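Local structure of tryptophan synthase alpha-subunit (Pyrococcus furiosus, 1GEQ) at residues G111-D116 and K135-A140; T157-L162 and K193-F198; N99-A104 and E127-E132; L139-T144 and Y161-Y166. The protein catalyses, as the alpha subunit of tryptophan synthase, the aldol cleavage of indoleglycerol phosphate to indole and glyceraldehyde 3-phosphate. One frame throughout, in Å; residues are numbered along the deposited sequence.

Interaction 1 (G111-D116 and K135-A140)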
loop_
_atom_site.group_PDB
_atom_site.type_symbol
_atom_site.label_atom_id
_atom_site.label_comp_id
_atom_site.label_asym_id
_atom_site.label_seq_id
_atom_site.Cartn_x
_atom_site.Cartn_y
_atom_site.Cartn_z
ATOM N N GLY A 111 1.673 4.555 8.885
ATOM C CA GLY A 111 0.990 3.296 9.099
ATOM C C GLY A 111 1.757 2.123 8.538
ATOM O O GLY A 111 2.697 2.300 7.760
ATOM N N ILE A 112 1.360 0.919 8.941
ATOM C CA ILE A 112 2.027 -0.278 8.457
ATOM C C ILE A 112 1.047 -1.394 8.114
ATOM O O ILE A 112 0.029 -1.597 8.786
ATOM C CB ILE A 112 3.046 -0.812 9.478
ATOM C CG1 ILE A 112 3.812 -1.993 8.869
ATOM C CG2 ILE A 112 2.335 -1.239 10.754
ATOM C CD1 ILE A 112 5.173 -2.226 9.488
ATOM N N LEU A 113 1.377 -2.108 7.046
ATOM C CA LEU A 113 0.574 -3.217 6.572
ATOM C C LEU A 113 1.482 -4.432 6.435
ATOM O O LEU A 113 2.429 -4.423 5.645
ATOM C CB LEU A 113 -0.051 -2.878 5.217
ATOM C CG LEU A 113 -0.714 -4.021 4.432
ATOM C CD1 LEU A 113 -1.737 -4.761 5.285
ATOM C CD2 LEU A 113 -1.386 -3.442 3.200
ATOM N N VAL A 114 1.207 -5.457 7.232
ATOM C CA VAL A 114 1.983 -6.685 7.181
ATOM C C VAL A 114 1.112 -7.691 6.438
ATOM O O VAL A 114 0.134 -8.208 6.977
ATOM C CB VAL A 114 2.317 -7.201 8.594
ATOM C CG1 VAL A 114 3.252 -8.411 8.503
ATOM C CG2 VAL A 114 2.978 -6.097 9.396
ATOM N N VAL A 115 1.480 -7.935 5.189
ATOM C CA VAL A 115 0.771 -8.831 4.288
ATOM C C VAL A 115 0.452 -10.219 4.823
ATOM O O VAL A 115 -0.689 -10.673 4.750
ATOM C CB VAL A 115 1.566 -8.999 2.977
ATOM C CG1 VAL A 115 0.750 -9.782 1.972
ATOM C CG2 VAL A 115 1.935 -7.638 2.421
ATOM N N ASP A 116 1.467 -10.892 5.356
ATOM C CA ASP A 116 1.297 -12.247 5.866
ATOM C C ASP A 116 1.519 -12.400 7.372
ATOM O O ASP A 116 2.195 -13.332 7.811
ATOM C CB ASP A 116 2.244 -13.176 5.113
ATOM C CG ASP A 116 3.698 -12.762 5.258
ATOM O OD1 ASP A 116 3.952 -11.589 5.597
ATOM O OD2 ASP A 116 4.586 -13.601 5.025
ATOM N N LYS A 135 0.063 3.488 13.037
ATOM C CA LYS A 135 -1.289 3.059 12.704
ATOM C C LYS A 135 -1.274 1.731 11.953
ATOM O O LYS A 135 -0.377 1.463 11.144
ATOM C CB LYS A 135 -1.996 4.131 11.872
ATOM C CG LYS A 135 -2.499 5.314 12.701
ATOM C CD LYS A 135 -3.138 6.386 11.825
ATOM C CE LYS A 135 -3.734 7.508 12.673
ATOM N NZ LYS A 135 -4.314 8.588 11.822
ATOM N N THR A 136 -2.274 0.898 12.219
ATOM C CA THR A 136 -2.341 -0.407 11.585
ATOM C C THR A 136 -3.269 -0.460 10.384
ATOM O O THR A 136 -4.339 0.150 10.374
ATOM C CB THR A 136 -2.806 -1.488 12.585
ATOM O OG1 THR A 136 -4.080 -1.115 13.123
ATOM C CG2 THR A 136 -1.796 -1.645 13.726
ATOM N N VAL A 137 -2.832 -1.192 9.367
ATOM C CA VAL A 137 -3.615 -1.400 8.159
ATOM C C VAL A 137 -3.678 -2.916 7.994
ATOM O O VAL A 137 -2.648 -3.589 8.026
ATOM C CB VAL A 137 -2.928 -0.794 6.919
ATOM C CG1 VAL A 137 -3.765 -1.057 5.666
ATOM C CG2 VAL A 137 -2.722 0.679 7.114
ATOM N N PHE A 138 -4.886 -3.456 7.849
ATOM C CA PHE A 138 -5.065 -4.889 7.656
ATOM C C PHE A 138 -5.783 -5.121 6.341
ATOM O O PHE A 138 -6.593 -4.301 5.912
ATOM C CB PHE A 138 -5.881 -5.508 8.788
ATOM C CG PHE A 138 -5.137 -5.598 10.080
ATOM C CD1 PHE A 138 -5.289 -4.617 11.053
ATOM C CD2 PHE A 138 -4.270 -6.661 10.322
ATOM C CE1 PHE A 138 -4.591 -4.692 12.254
ATOM C CE2 PHE A 138 -3.562 -6.748 11.529
ATOM C CZ PHE A 138 -3.726 -5.758 12.496
ATOM N N LEU A 139 -5.494 -6.246 5.704
ATOM C CA LEU A 139 -6.135 -6.523 4.437
ATOM C C LEU A 139 -7.209 -7.592 4.529
ATOM O O LEU A 139 -7.252 -8.386 5.470
ATOM C CB LEU A 139 -5.082 -6.897 3.386
ATOM C CG LEU A 139 -4.470 -8.289 3.332
ATOM C CD1 LEU A 139 -5.442 -9.242 2.656
ATOM C CD2 LEU A 139 -3.159 -8.233 2.542
ATOM N N ALA A 140 -8.105 -7.568 3.554
ATOM C CA ALA A 140 -9.192 -8.528 3.483
ATOM C C ALA A 140 -9.356 -8.844 2.007
ATOM O O ALA A 140 -9.286 -7.955 1.161
ATOM C CB ALA A 140 -10.487 -7.926 4.063
HETATM O O HOH W 1 -1.117 -5.450 9.140
HETATM O O HOH W 2 -3.169 -7.608 6.959
#
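Ile-112 uses both its own N and its own O to bond strand 135-140: its N donates to Lys-135 O at 2.9 Å, nearly along the C=O axis, and its O accepts from Val-137 N at 2.9 Å, the donor tilted 28° out of the carbonyl plane. These two bonds define the parallel register at its start. Beyond them the strands diverge, their axes being 33° apart, and water takes over. One water accepts from Val-114 N (3.0 Å) and donates to Val-137 O (2.7 Å). A second accepts from Leu-139 N, with a weak link to Val-114 O.

On the side-chain level, Leu-113 carries the contact. Its CB packs on Val-137 CB at 3.9 Å. CG stands anti to the backbone N, beside the carbonyl carbon, and chi2 (53°) then places CD1, which lies 3.1 Å from Val-137 O. Farther along, Val-115 CG1 meets Leu-139 CD2 at 4.2 Å.

Outside the pair, Leu-113 also rests on Tyr-161, and its side chain is about 5 Å from that of the catalytic Glu-36. Thr-136 OG1 is hydrogen-bonded to Met-155 O. At the other edge of strand 111-114, backbone hydrogen bonds join it to Ile-83, Leu-85 and Thr-87 of strand 83-87, while helix 122-132, the crossover of this beta-alpha-beta unit, packs Phe-125 on Ile-112 and Ala-129 on Thr-136.

Interaction 2 (T157-L162 and K193-F198)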
loop_
_atom_site.group_PDB
_atom_site.type_symbol
_atom_site.label_atom_id
_atom_site.label_comp_id
_atom_site.label_asym_id
_atom_site.label_seq_id
_atom_site.Cartn_x
_atom_site.Cartn_y
_atom_site.Cartn_z
ATOM N N THR A 157 -6.445 0.762 13.008
ATOM C CA THR A 157 -6.401 2.157 13.421
ATOM C C THR A 157 -6.081 3.065 12.230
ATOM O O THR A 157 -6.221 4.286 12.320
ATOM C CB THR A 157 -5.365 2.402 14.572
ATOM O OG1 THR A 157 -4.051 2.025 14.145
ATOM C CG2 THR A 157 -5.740 1.583 15.819
ATOM N N GLY A 158 -5.660 2.468 11.110
ATOM C CA GLY A 158 -5.343 3.245 9.918
ATOM C C GLY A 158 -6.498 3.204 8.925
ATOM O O GLY A 158 -7.239 4.179 8.787
ATOM N N PHE A 159 -6.618 2.090 8.205
ATOM C CA PHE A 159 -7.724 1.867 7.272
ATOM C C PHE A 159 -7.718 0.397 6.883
ATOM O O PHE A 159 -6.730 -0.301 7.095
ATOM C CB PHE A 159 -7.641 2.779 6.027
ATOM C CG PHE A 159 -6.424 2.557 5.166
ATOM C CD1 PHE A 159 -6.461 1.646 4.114
ATOM C CD2 PHE A 159 -5.253 3.284 5.386
ATOM C CE1 PHE A 159 -5.358 1.452 3.292
ATOM C CE2 PHE A 159 -4.128 3.095 4.563
ATOM C CZ PHE A 159 -4.185 2.175 3.512
ATOM N N VAL A 160 -8.837 -0.080 6.358
ATOM C CA VAL A 160 -8.951 -1.464 5.940
ATOM C C VAL A 160 -8.639 -1.527 4.451
ATOM O O VAL A 160 -9.210 -0.782 3.654
ATOM C CB VAL A 160 -10.374 -2.005 6.200
ATOM C CG1 VAL A 160 -10.509 -3.406 5.638
ATOM C CG2 VAL A 160 -10.650 -2.004 7.709
ATOM N N TYR A 161 -7.728 -2.415 4.078
ATOM C CA TYR A 161 -7.345 -2.533 2.680
ATOM C C TYR A 161 -7.963 -3.780 2.039
ATOM O O TYR A 161 -7.645 -4.904 2.406
ATOM C CB TYR A 161 -5.814 -2.556 2.586
ATOM C CG TYR A 161 -5.236 -2.610 1.188
ATOM C CD1 TYR A 161 -5.861 -1.969 0.120
ATOM C CD2 TYR A 161 -4.022 -3.252 0.946
ATOM C CE1 TYR A 161 -5.284 -1.963 -1.156
ATOM C CE2 TYR A 161 -3.438 -3.247 -0.325
ATOM C CZ TYR A 161 -4.076 -2.604 -1.364
ATOM O OH TYR A 161 -3.507 -2.627 -2.615
ATOM N N LEU A 162 -8.867 -3.556 1.094
ATOM C CA LEU A 162 -9.544 -4.644 0.392
ATOM C C LEU A 162 -8.769 -4.961 -0.885
ATOM O O LEU A 162 -8.461 -4.064 -1.670
ATOM C CB LEU A 162 -10.973 -4.235 0.016
ATOM C CG LEU A 162 -11.881 -3.714 1.137
ATOM C CD1 LEU A 162 -13.313 -3.557 0.606
ATOM C CD2 LEU A 162 -11.849 -4.661 2.300
ATOM N N LYS A 193 -12.161 3.759 7.451
ATOM C CA LYS A 193 -12.267 4.051 6.030
ATOM C C LYS A 193 -11.733 2.814 5.317
ATOM O O LYS A 193 -10.977 2.035 5.902
ATOM C CB LYS A 193 -11.426 5.271 5.649
ATOM C CG LYS A 193 -11.958 6.583 6.229
ATOM C CD LYS A 193 -11.296 7.776 5.553
ATOM C CE LYS A 193 -11.951 9.093 5.989
ATOM N NZ LYS A 193 -11.649 10.195 5.025
ATOM N N VAL A 194 -12.130 2.638 4.067
ATOM C CA VAL A 194 -11.700 1.485 3.287
ATOM C C VAL A 194 -11.039 1.943 1.996
ATOM O O VAL A 194 -11.516 2.871 1.345
ATOM C CB VAL A 194 -12.914 0.574 2.916
ATOM C CG1 VAL A 194 -12.479 -0.519 1.963
ATOM C CG2 VAL A 194 -13.517 -0.030 4.174
ATOM N N ALA A 195 -9.937 1.292 1.639
ATOM C CA ALA A 195 -9.241 1.592 0.396
ATOM C C ALA A 195 -9.258 0.264 -0.360
ATOM O O ALA A 195 -9.210 -0.808 0.266
ATOM C CB ALA A 195 -7.796 2.033 0.679
ATOM N N VAL A 196 -9.358 0.321 -1.680
ATOM C CA VAL A 196 -9.395 -0.903 -2.477
ATOM C C VAL A 196 -8.239 -0.983 -3.473
ATOM O O VAL A 196 -7.841 0.020 -4.068
ATOM C CB VAL A 196 -10.713 -1.013 -3.280
ATOM C CG1 VAL A 196 -11.911 -1.048 -2.329
ATOM C CG2 VAL A 196 -10.832 0.179 -4.250
ATOM N N GLY A 197 -7.703 -2.193 -3.626
ATOM C CA GLY A 197 -6.619 -2.435 -4.566
ATOM C C GLY A 197 -7.120 -3.590 -5.403
ATOM O O GLY A 197 -6.816 -4.755 -5.128
ATOM N N PHE A 198 -7.927 -3.262 -6.406
ATOM C CA PHE A 198 -8.531 -4.266 -7.263
ATOM C C PHE A 198 -7.928 -4.347 -8.664
ATOM O O PHE A 198 -8.532 -4.941 -9.554
ATOM C CB PHE A 198 -10.033 -3.989 -7.379
ATOM C CG PHE A 198 -10.805 -4.137 -6.079
ATOM C CD1 PHE A 198 -12.080 -3.592 -5.961
ATOM C CD2 PHE A 198 -10.292 -4.870 -5.010
ATOM C CE1 PHE A 198 -12.839 -3.785 -4.806
ATOM C CE2 PHE A 198 -11.037 -5.066 -3.855
ATOM C CZ PHE A 198 -12.316 -4.522 -3.750
HETATM O O HOH W 3 -9.912 4.771 9.193
#
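Val-160 and Leu-162 take part in all four backbone hydrogen bonds between 157-162 and 193-198. Val-160 N donates to Lys-193 O and Ala-195 N to Val-160 O, both at 3.0 Å; Leu-162 N donates to Ala-195 O and Gly-197 N to Leu-162 O. All four are nearly straight, with N-H...O angles of 163° to 170°, the ladder expected of regular parallel strands. Ahead of it a water accepts from Lys-193 N and donates to Gly-158 O.

Among the apolar contacts, the one between Leu-162 and Val-194 is tight. With CG anti to the carbonyl carbon (chi1 -54°), Leu-162 CG itself meets Val-194 CG1, which touches CG and CD1 of the leucine, each at 3.4 Å, the two side chains crossing at about a right angle. Two residues on, on the same face, Val-196 CG1 reaches Leu-162 CB at 4.1 Å. Leu-182 and Ala-186 of helix 177-189 pack against Leu-162.

The aromatic contacts divide between the two sheet faces. Beside Val-194 and Val-196, Phe-198 has Val-196 CB over the centre of its ring and brings CE2 to Leu-162 O. On the side of Tyr-161 and Ala-195, Phe-159 CE1 lies 3.6 Å from Ala-195 CB. Tyr-161 receives Ala-195 O in plane at its ring edge, and its CE1 comes to 3.5 Å from Gly-197 N, a position without a side chain.

Tyr-161 and Phe-159 also touch the catalytic Glu-36, and this face lines the interior of the TIM barrel, whose active site, as in this fold generally, opens at the C-terminal ends of the strands.

Interaction 3 (N99-A104 and E127-E132)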
loop_
_atom_site.group_PDB
_atom_site.type_symbol
_atom_site.label_atom_id
_atom_site.label_comp_id
_atom_site.label_asym_id
_atom_site.label_seq_id
_atom_site.Cartn_x
_atom_site.Cartn_y
_atom_site.Cartn_z
ATOM N N ASN A 99 11.752 -3.109 17.327
ATOM C CA ASN A 99 12.843 -2.381 16.683
ATOM C C ASN A 99 12.390 -1.802 15.347
ATOM O O ASN A 99 12.632 -0.635 15.050
ATOM C CB ASN A 99 14.042 -3.298 16.410
ATOM C CG ASN A 99 14.763 -3.722 17.671
ATOM O OD1 ASN A 99 14.523 -3.184 18.750
ATOM N ND2 ASN A 99 15.669 -4.688 17.537
ATOM N N PHE A 100 11.739 -2.638 14.543
ATOM C CA PHE A 100 11.269 -2.228 13.227
ATOM C C PHE A 100 10.290 -1.068 13.306
ATOM O O PHE A 100 10.518 -0.012 12.712
ATOM C CB PHE A 100 10.603 -3.409 12.513
ATOM C CG PHE A 100 10.381 -3.179 11.043
ATOM C CD1 PHE A 100 11.216 -3.772 10.102
ATOM C CD2 PHE A 100 9.351 -2.355 10.599
ATOM C CE1 PHE A 100 11.035 -3.545 8.738
ATOM C CE2 PHE A 100 9.160 -2.120 9.237
ATOM C CZ PHE A 100 10.004 -2.717 8.305
ATOM N N LEU A 101 9.199 -1.266 14.036
ATOM C CA LEU A 101 8.179 -0.234 14.175
ATOM C C LEU A 101 8.755 1.088 14.684
ATOM O O LEU A 101 8.366 2.165 14.225
ATOM C CB LEU A 101 7.065 -0.726 15.105
ATOM C CG LEU A 101 6.295 -1.955 14.606
ATOM C CD1 LEU A 101 5.168 -2.294 15.573
ATOM C CD2 LEU A 101 5.737 -1.679 13.218
ATOM N N ALA A 102 9.695 1.002 15.621
ATOM C CA ALA A 102 10.324 2.190 16.194
ATOM C C ALA A 102 11.094 3.002 15.151
ATOM O O ALA A 102 10.918 4.218 15.041
ATOM C CB ALA A 102 11.261 1.787 17.327
ATOM N N GLU A 103 11.953 2.328 14.395
ATOM C CA GLU A 103 12.741 3.003 13.372
ATOM C C GLU A 103 11.826 3.517 12.259
ATOM O O GLU A 103 12.081 4.565 11.669
ATOM C CB GLU A 103 13.795 2.051 12.800
ATOM C CG GLU A 103 14.863 2.732 11.948
ATOM C CD GLU A 103 15.972 1.778 11.535
ATOM O OE1 GLU A 103 16.968 2.236 10.931
ATOM O OE2 GLU A 103 15.846 0.566 11.813
ATOM N N ALA A 104 10.752 2.780 11.982
ATOM C CA ALA A 104 9.808 3.185 10.945
ATOM C C ALA A 104 9.171 4.507 11.352
ATOM O O ALA A 104 9.109 5.458 10.566
ATOM C CB ALA A 104 8.734 2.119 10.763
ATOM N N GLU A 127 -0.719 -4.220 19.596
ATOM C CA GLU A 127 -0.376 -3.656 20.894
ATOM C C GLU A 127 0.868 -2.782 20.790
ATOM O O GLU A 127 0.875 -1.625 21.212
ATOM C CB GLU A 127 -0.120 -4.789 21.887
ATOM C CG GLU A 127 0.391 -4.342 23.237
ATOM C CD GLU A 127 0.708 -5.515 24.154
ATOM O OE1 GLU A 127 -0.229 -6.260 24.521
ATOM O OE2 GLU A 127 1.897 -5.690 24.504
ATOM N N ILE A 128 1.919 -3.360 20.221
ATOM C CA ILE A 128 3.196 -2.677 20.050
ATOM C C ILE A 128 3.097 -1.509 19.070
ATOM O O ILE A 128 3.705 -0.458 19.279
ATOM C CB ILE A 128 4.250 -3.672 19.554
ATOM C CG1 ILE A 128 4.356 -4.828 20.552
ATOM C CG2 ILE A 128 5.590 -2.981 19.381
ATOM C CD1 ILE A 128 5.017 -6.068 19.993
ATOM N N ALA A 129 2.334 -1.698 17.997
ATOM C CA ALA A 129 2.160 -0.652 17.001
ATOM C C ALA A 129 1.608 0.591 17.683
ATOM O O ALA A 129 2.089 1.704 17.474
ATOM C CB ALA A 129 1.201 -1.120 15.911
ATOM N N ARG A 130 0.580 0.386 18.497
ATOM C CA ARG A 130 -0.046 1.476 19.228
ATOM C C ARG A 130 0.975 2.139 20.140
ATOM O O ARG A 130 1.068 3.365 20.203
ATOM C CB ARG A 130 -1.211 0.938 20.055
ATOM C CG ARG A 130 -1.615 1.845 21.197
ATOM C CD ARG A 130 -2.770 1.259 21.989
ATOM N NE ARG A 130 -2.963 1.952 23.262
ATOM C CZ ARG A 130 -2.175 1.803 24.324
ATOM N NH1 ARG A 130 -1.138 0.978 24.273
ATOM N NH2 ARG A 130 -2.421 2.487 25.436
ATOM N N GLU A 131 1.741 1.321 20.852
ATOM C CA GLU A 131 2.748 1.847 21.759
ATOM C C GLU A 131 3.809 2.649 21.020
ATOM O O GLU A 131 4.294 3.659 21.527
ATOM C CB GLU A 131 3.392 0.704 22.552
ATOM C CG GLU A 131 2.530 0.262 23.730
ATOM C CD GLU A 131 2.910 -1.100 24.279
ATOM O OE1 GLU A 131 2.221 -1.576 25.204
ATOM O OE2 GLU A 131 3.889 -1.699 23.786
ATOM N N GLU A 132 4.159 2.219 19.814
ATOM C CA GLU A 132 5.172 2.924 19.042
ATOM C C GLU A 132 4.578 4.069 18.229
ATOM O O GLU A 132 5.294 4.787 17.535
ATOM C CB GLU A 132 5.917 1.952 18.123
ATOM C CG GLU A 132 6.718 0.892 18.865
ATOM C CD GLU A 132 7.649 1.479 19.921
ATOM O OE1 GLU A 132 8.286 2.520 19.653
ATOM O OE2 GLU A 132 7.744 0.891 21.020
#
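Glu-132 brings the flat group of this contact, a carboxylate that Ala-102 CB approaches from one side of its plane, at the OE1 end, 3.8 Å from OE1. That approach is apolar against polar and forms no bond. The other oxygen, OE2, is held in a salt bridge by Arg-98 NE, which probably fixes the rotation of the carboxylate and offsets its charge. Chi2 (-52°) bends CD off the extended course of the chain; the aliphatic CG, before the bend, meets Leu-101 CB at 4.1 Å.

Leu-101 does most of the packing from helix 97-107. Its CD1 lies against the facing helix at Ile-128 and Ala-129, 3.7 Å from Ala-129 CA and 3.9 Å from Ile-128 CG2, and 4.2 Å from Ala-129 CB. The close approach to a CA atom shows the methyl resting on the helix backbone itself. The local axes approach to 9.6 Å and run 31° apart.

This is plain packing of adjacent outer helices of the barrel, away from the annotated sites. Leu-101 also touches Ile-112 of strand 111-114, which joins the two helices in the chain, and Phe-100 stacks edge-to-face on Phe-69 of helix 65-76, continuing the helical layer.

Interaction 4 (L139-T144 and Y161-Y166)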
loop_
_atom_site.group_PDB
_atom_site.type_symbol
_atom_site.label_atom_id
_atom_site.label_comp_id
_atom_site.label_asym_id
_atom_site.label_seq_id
_atom_site.Cartn_x
_atom_site.Cartn_y
_atom_site.Cartn_z
ATOM N N LEU A 139 -5.494 -6.246 5.704
ATOM C CA LEU A 139 -6.135 -6.523 4.437
ATOM C C LEU A 139 -7.209 -7.592 4.529
ATOM O O LEU A 139 -7.252 -8.386 5.470
ATOM C CB LEU A 139 -5.082 -6.897 3.386
ATOM C CG LEU A 139 -4.470 -8.289 3.332
ATOM C CD1 LEU A 139 -5.442 -9.242 2.656
ATOM C CD2 LEU A 139 -3.159 -8.233 2.542
ATOM N N ALA A 140 -8.105 -7.568 3.554
ATOM C CA ALA A 140 -9.192 -8.528 3.483
ATOM C C ALA A 140 -9.356 -8.844 2.007
ATOM O O ALA A 140 -9.286 -7.955 1.161
ATOM C CB ALA A 140 -10.487 -7.926 4.063
ATOM N N ALA A 141 -9.539 -10.128 1.709
ATOM C CA ALA A 141 -9.709 -10.599 0.343
ATOM C C ALA A 141 -11.166 -11.015 0.194
ATOM O O ALA A 141 -11.910 -11.025 1.173
ATOM C CB ALA A 141 -8.784 -11.796 0.083
ATOM N N PRO A 142 -11.592 -11.362 -1.027
ATOM C CA PRO A 142 -12.982 -11.773 -1.257
ATOM C C PRO A 142 -13.496 -12.988 -0.452
ATOM O O PRO A 142 -14.714 -13.166 -0.309
ATOM C CB PRO A 142 -13.016 -12.005 -2.764
ATOM C CG PRO A 142 -12.045 -10.984 -3.274
ATOM C CD PRO A 142 -10.892 -11.161 -2.310
ATOM N N ASN A 143 -12.594 -13.818 0.068
ATOM C CA ASN A 143 -13.030 -14.984 0.836
ATOM C C ASN A 143 -13.078 -14.685 2.330
ATOM O O ASN A 143 -13.234 -15.579 3.154
ATOM C CB ASN A 143 -12.123 -16.192 0.562
ATOM C CG ASN A 143 -10.707 -15.988 1.052
ATOM O OD1 ASN A 143 -10.169 -14.883 0.980
ATOM N ND2 ASN A 143 -10.081 -17.063 1.532
ATOM N N THR A 144 -12.931 -13.411 2.680
ATOM C CA THR A 144 -12.995 -12.995 4.076
ATOM C C THR A 144 -14.478 -12.897 4.457
ATOM O O THR A 144 -15.224 -12.165 3.827
ATOM C CB THR A 144 -12.348 -11.605 4.278
ATOM O OG1 THR A 144 -10.963 -11.656 3.903
ATOM C CG2 THR A 144 -12.485 -11.165 5.738
ATOM N N TYR A 161 -7.728 -2.415 4.078
ATOM C CA TYR A 161 -7.345 -2.533 2.680
ATOM C C TYR A 161 -7.963 -3.780 2.039
ATOM O O TYR A 161 -7.645 -4.904 2.406
ATOM C CB TYR A 161 -5.814 -2.556 2.586
ATOM C CG TYR A 161 -5.236 -2.610 1.188
ATOM C CD1 TYR A 161 -5.861 -1.969 0.120
ATOM C CD2 TYR A 161 -4.022 -3.252 0.946
ATOM C CE1 TYR A 161 -5.284 -1.963 -1.156
ATOM C CE2 TYR A 161 -3.438 -3.247 -0.325
ATOM C CZ TYR A 161 -4.076 -2.604 -1.364
ATOM O OH TYR A 161 -3.507 -2.627 -2.615
ATOM N N LEU A 162 -8.867 -3.556 1.094
ATOM C CA LEU A 162 -9.544 -4.644 0.392
ATOM C C LEU A 162 -8.769 -4.961 -0.885
ATOM O O LEU A 162 -8.461 -4.064 -1.670
ATOM C CB LEU A 162 -10.973 -4.235 0.016
ATOM C CG LEU A 162 -11.881 -3.714 1.137
ATOM C CD1 LEU A 162 -13.313 -3.557 0.606
ATOM C CD2 LEU A 162 -11.849 -4.661 2.300
ATOM N N VAL A 163 -8.459 -6.236 -1.099
ATOM C CA VAL A 163 -7.721 -6.618 -2.295
ATOM C C VAL A 163 -8.436 -7.738 -3.045
ATOM O O VAL A 163 -9.335 -8.387 -2.501
ATOM C CB VAL A 163 -6.284 -7.094 -1.950
ATOM C CG1 VAL A 163 -5.477 -5.947 -1.353
ATOM C CG2 VAL A 163 -6.344 -8.273 -0.977
ATOM N N SER A 164 -8.037 -7.962 -4.292
ATOM C CA SER A 164 -8.640 -9.010 -5.111
ATOM C C SER A 164 -7.836 -10.301 -4.931
ATOM O O SER A 164 -6.640 -10.253 -4.645
ATOM C CB SER A 164 -8.631 -8.570 -6.578
ATOM O OG SER A 164 -9.730 -9.118 -7.277
ATOM N N LEU A 165 -8.487 -11.453 -5.119
ATOM C CA LEU A 165 -7.814 -12.741 -4.941
ATOM C C LEU A 165 -6.403 -12.811 -5.522
ATOM O O LEU A 165 -5.491 -13.308 -4.861
ATOM C CB LEU A 165 -8.675 -13.876 -5.508
ATOM C CG LEU A 165 -9.816 -14.322 -4.582
ATOM C CD1 LEU A 165 -10.762 -15.253 -5.323
ATOM C CD2 LEU A 165 -9.241 -14.995 -3.350
ATOM N N TYR A 166 -6.214 -12.321 -6.742
ATOM C CA TYR A 166 -4.885 -12.356 -7.345
ATOM C C TYR A 166 -4.684 -11.196 -8.326
ATOM O O TYR A 166 -4.458 -10.046 -7.939
ATOM C CB TYR A 166 -4.670 -13.676 -8.095
ATOM C CG TYR A 166 -5.094 -14.940 -7.376
ATOM C CD1 TYR A 166 -4.282 -15.556 -6.429
ATOM C CD2 TYR A 166 -6.301 -15.548 -7.692
ATOM C CE1 TYR A 166 -4.667 -16.761 -5.824
ATOM C CE2 TYR A 166 -6.694 -16.741 -7.103
ATOM C CZ TYR A 166 -5.879 -17.345 -6.168
ATOM O OH TYR A 166 -6.281 -18.535 -5.592
#
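Val-163 and Leu-139 close the C-terminal end of a parallel strand pair in the TIM barrel, part of the beta-alpha-beta unit 135-163, and pass into two loops that stay in contact. Leu-139 CG sits in the crowded position between the backbone N and carbonyl carbon (chi1 79°); its CD1 meets Val-163 CG2 at 3.9 Å, the side chains crossing obliquely. The other branch of Val-163, CG1, lies 3.5 Å above one face of the Tyr-161 ring, toward its rim. The backbone joins the pair through Ala-140, whose N donates to Tyr-161 O at 2.9 Å and whose O accepts from Val-163 N at 3.0 Å.

Leu-165 extends the contact beyond the strands, its CG coming 4.0 Å from Pro-142 CD. Val-163 O is buried here without a hydrogen-bonding partner in the model, with Pro-142 CD against it at 3.2 Å.

Pro-142 occupies the second position of a type I turn from Ala-141 to Thr-144. The turn is locked at one acceptor: Thr-144 N and Thr-144 OG1 both donate to Ala-141 O, each at 3.0 Å, reaching it from the same face of the carbonyl plane.

Interactions 1, 4 and 2, in that order around the barrel, join four successive strands. Strand 135-140 serves both 1 and 4, and strand 159-163 both 4 and 2. Interactions 1 and 2 are buried and interaction 4, where the strands become loops, is only partly so. Their backbone chemistry differs accordingly: a full ladder in 2, two bonds followed by bridging waters in 1, and two bonds followed by loop packing in 4. Tyr-161, which lies in a segment of both 2 and 4, also packs its CD2 on Leu-113 CD2 (3.5 Å) of interaction 1. Interaction 3, centred about 18 Å from the chain centre against about 9 Å for 1 and 2, relies on side-chain packing, yet Phe-100 CE2 touches Ile-112 CD1 (4.0 Å).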